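Local coordinates for protein KLLA0B12012p (Kluyveromyces lactis, PDB 6Y3P) that probably binds ATP through its C-terminal ATP-grasp domain, the part described here, and is a direct partner of the mRNA decapping enzyme Dcp2, at residues Lys30-Val35 / Ile373-Met378. Sequence-based numbering, arbitrary orientation.
Sequences KHLPNV and ICVRPM
Arg376 reaches across to the backbone of His31, and the pair illustrates how an arginine can serve a carbonyl at the end of a helix. Helix 21-31 ends at His31, and Leu32 is the first residue to leave helical geometry. The carbonyl oxygen of His31 receives Arg376 NH1 at 3.0 Å, with an N-H...O angle of 151°. The oxygen lies at the edge of the guanidinium, close to its plane, while the donor is tilted slightly from the carbonyl plane. The arginine chain bends at chi3 (59°), and the turn at chi4 (92°) then brings NH1 round to this oxygen. Arg376 NE is used by the carbonyl of Pro382, so at least two backbone carbonyls help fix the rotation of the planar group.

Apolar contacts flank the polar one. The methylene CD of Arg376 lies 4.0 Å from CB of His31. CG of Arg376 sits 3.9 Å from CD1 of Leu32, and the arginine and leucine side chains run past one another in opposite senses. CD1 of Leu32 also meets CG1 of Val375 at 3.9 Å, the leucine and valine side chains lying roughly perpendicular.

Just beyond, a type I turn from Leu32 to Val35, closed by Val35 N to Leu32 O (3.3 Å), leads toward strand 37-38. Leu32 also packs on Phe379, Leu381 and Val371, and on Ile10 of strand 8-12. Within the ATP-grasp domain of the tubulin-tyrosine ligase family, this packing joins the end of helix 21-31 to the C-terminal end of helix 357-375 beside the four-stranded parallel sheet.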
loop_
_atom_site.group_PDB
_atom_site.type_symbol
_atom_site.label_atom_id
_atom_site.label_comp_id
_atom_site.label_asym_id
_atom_site.label_seq_id
_atom_site.Cartn_x
_atom_site.Cartn_y
_atom_site.Cartn_z
ATOM N N LYS A 30 -2.351 23.116 -17.194
ATOM C CA LYS A 30 -1.769 22.549 -18.407
ATOM C C LYS A 30 -2.700 21.632 -19.209
ATOM O O LYS A 30 -2.809 21.807 -20.426
ATOM C CB LYS A 30 -0.465 21.823 -18.058
ATOM C CG LYS A 30 0.429 21.498 -19.248
ATOM C CD LYS A 30 1.531 20.498 -18.894
ATOM C CE LYS A 30 2.785 21.162 -18.382
ATOM N NZ LYS A 30 3.867 20.174 -18.137
ATOM N N HIS A 31 -3.351 20.655 -18.553
ATOM C CA HIS A 31 -4.155 19.652 -19.252
ATOM C C HIS A 31 -5.654 19.925 -19.279
ATOM O O HIS A 31 -6.371 19.271 -20.045
ATOM C CB HIS A 31 -3.867 18.244 -18.705
ATOM C CG HIS A 31 -2.417 17.906 -18.699
ATOM N ND1 HIS A 31 -1.684 17.850 -19.873
ATOM C CD2 HIS A 31 -1.600 17.628 -17.661
ATOM C CE1 HIS A 31 -0.450 17.552 -19.512
ATOM N NE2 HIS A 31 -0.350 17.408 -18.193
ATOM N N LEU A 32 -6.133 20.877 -18.460
ATOM C CA LEU A 32 -7.547 21.287 -18.468
ATOM C C LEU A 32 -7.596 22.834 -18.412
ATOM O O LEU A 32 -8.117 23.408 -17.448
ATOM C CB LEU A 32 -8.350 20.610 -17.336
ATOM C CG LEU A 32 -8.752 19.157 -17.575
ATOM C CD1 LEU A 32 -7.976 18.238 -16.703
ATOM C CD2 LEU A 32 -10.171 18.929 -17.242
ATOM N N PRO A 33 -7.009 23.544 -19.414
ATOM C CA PRO A 33 -6.997 25.021 -19.352
ATOM C C PRO A 33 -8.370 25.700 -19.383
ATOM O O PRO A 33 -8.507 26.800 -18.848
ATOM C CB PRO A 33 -6.131 25.423 -20.555
ATOM C CG PRO A 33 -6.242 24.283 -21.507
ATOM C CD PRO A 33 -6.334 23.060 -20.641
ATOM N N ASN A 34 -9.377 25.037 -19.982
ATOM C CA ASN A 34 -10.739 25.563 -20.129
ATOM C C ASN A 34 -11.648 25.293 -18.924
ATOM O O ASN A 34 -12.776 25.799 -18.881
ATOM C CB ASN A 34 -11.379 25.070 -21.432
ATOM C CG ASN A 34 -10.713 25.644 -22.657
ATOM O OD1 ASN A 34 -10.685 26.859 -22.868
ATOM N ND2 ASN A 34 -10.140 24.787 -23.478
ATOM N N VAL A 35 -11.144 24.538 -17.931
ATOM C CA VAL A 35 -11.915 24.226 -16.730
ATOM C C VAL A 35 -11.462 25.098 -15.538
ATOM O O VAL A 35 -10.299 25.011 -15.134
ATOM C CB VAL A 35 -11.942 22.722 -16.402
ATOM C CG1 VAL A 35 -12.858 22.448 -15.226
ATOM C CG2 VAL A 35 -12.358 21.900 -17.622
ATOM N N ILE A 373 -4.404 11.765 -17.880
ATOM C CA ILE A 373 -4.889 10.430 -18.279
ATOM C C ILE A 373 -6.207 10.035 -17.599
ATOM O O ILE A 373 -7.074 9.426 -18.236
ATOM C CB ILE A 373 -3.751 9.371 -18.065
ATOM C CG1 ILE A 373 -2.558 9.681 -19.005
ATOM C CG2 ILE A 373 -4.253 7.903 -18.237
ATOM C CD1 ILE A 373 -1.255 9.054 -18.641
ATOM N N CYS A 374 -6.344 10.349 -16.313
ATOM C CA CYS A 374 -7.525 9.975 -15.531
ATOM C C CYS A 374 -8.574 11.093 -15.417
ATOM O O CYS A 374 -9.778 10.818 -15.520
ATOM C CB CYS A 374 -7.100 9.463 -14.155
ATOM S SG CYS A 374 -5.836 8.158 -14.192
ATOM N N VAL A 375 -8.115 12.350 -15.170
ATOM C CA VAL A 375 -9.013 13.482 -14.959
ATOM C C VAL A 375 -9.596 13.978 -16.277
ATOM O O VAL A 375 -10.788 14.212 -16.316
ATOM C CB VAL A 375 -8.366 14.617 -14.103
ATOM C CG1 VAL A 375 -9.299 15.837 -13.952
ATOM C CG2 VAL A 375 -7.944 14.085 -12.734
ATOM N N ARG A 376 -8.785 14.168 -17.334
ATOM C CA ARG A 376 -9.283 14.659 -18.637
ATOM C C ARG A 376 -10.527 13.874 -19.143
ATOM O O ARG A 376 -11.536 14.525 -19.427
ATOM C CB ARG A 376 -8.162 14.678 -19.705
ATOM C CG ARG A 376 -7.307 15.942 -19.740
ATOM C CD ARG A 376 -6.219 15.834 -20.809
ATOM N NE ARG A 376 -6.787 15.618 -22.145
ATOM C CZ ARG A 376 -7.092 16.585 -23.005
ATOM N NH1 ARG A 376 -6.858 17.855 -22.699
ATOM N NH2 ARG A 376 -7.622 16.290 -24.181
ATOM N N PRO A 377 -10.526 12.500 -19.148
ATOM C CA PRO A 377 -11.705 11.750 -19.621
ATOM C C PRO A 377 -13.027 11.939 -18.852
ATOM O O PRO A 377 -14.091 11.703 -19.428
ATOM C CB PRO A 377 -11.230 10.297 -19.553
ATOM C CG PRO A 377 -9.788 10.376 -19.702
ATOM C CD PRO A 377 -9.419 11.561 -18.878
ATOM N N MET A 378 -12.986 12.382 -17.589
ATOM C CA MET A 378 -14.238 12.603 -16.868
ATOM C C MET A 378 -14.843 13.960 -17.248
ATOM O O MET A 378 -15.992 14.231 -16.915
ATOM C CB MET A 378 -14.147 12.363 -15.336
ATOM C CG MET A 378 -12.802 12.655 -14.690
ATOM S SD MET A 378 -12.616 12.170 -12.946
ATOM C CE MET A 378 -13.056 10.355 -13.053
#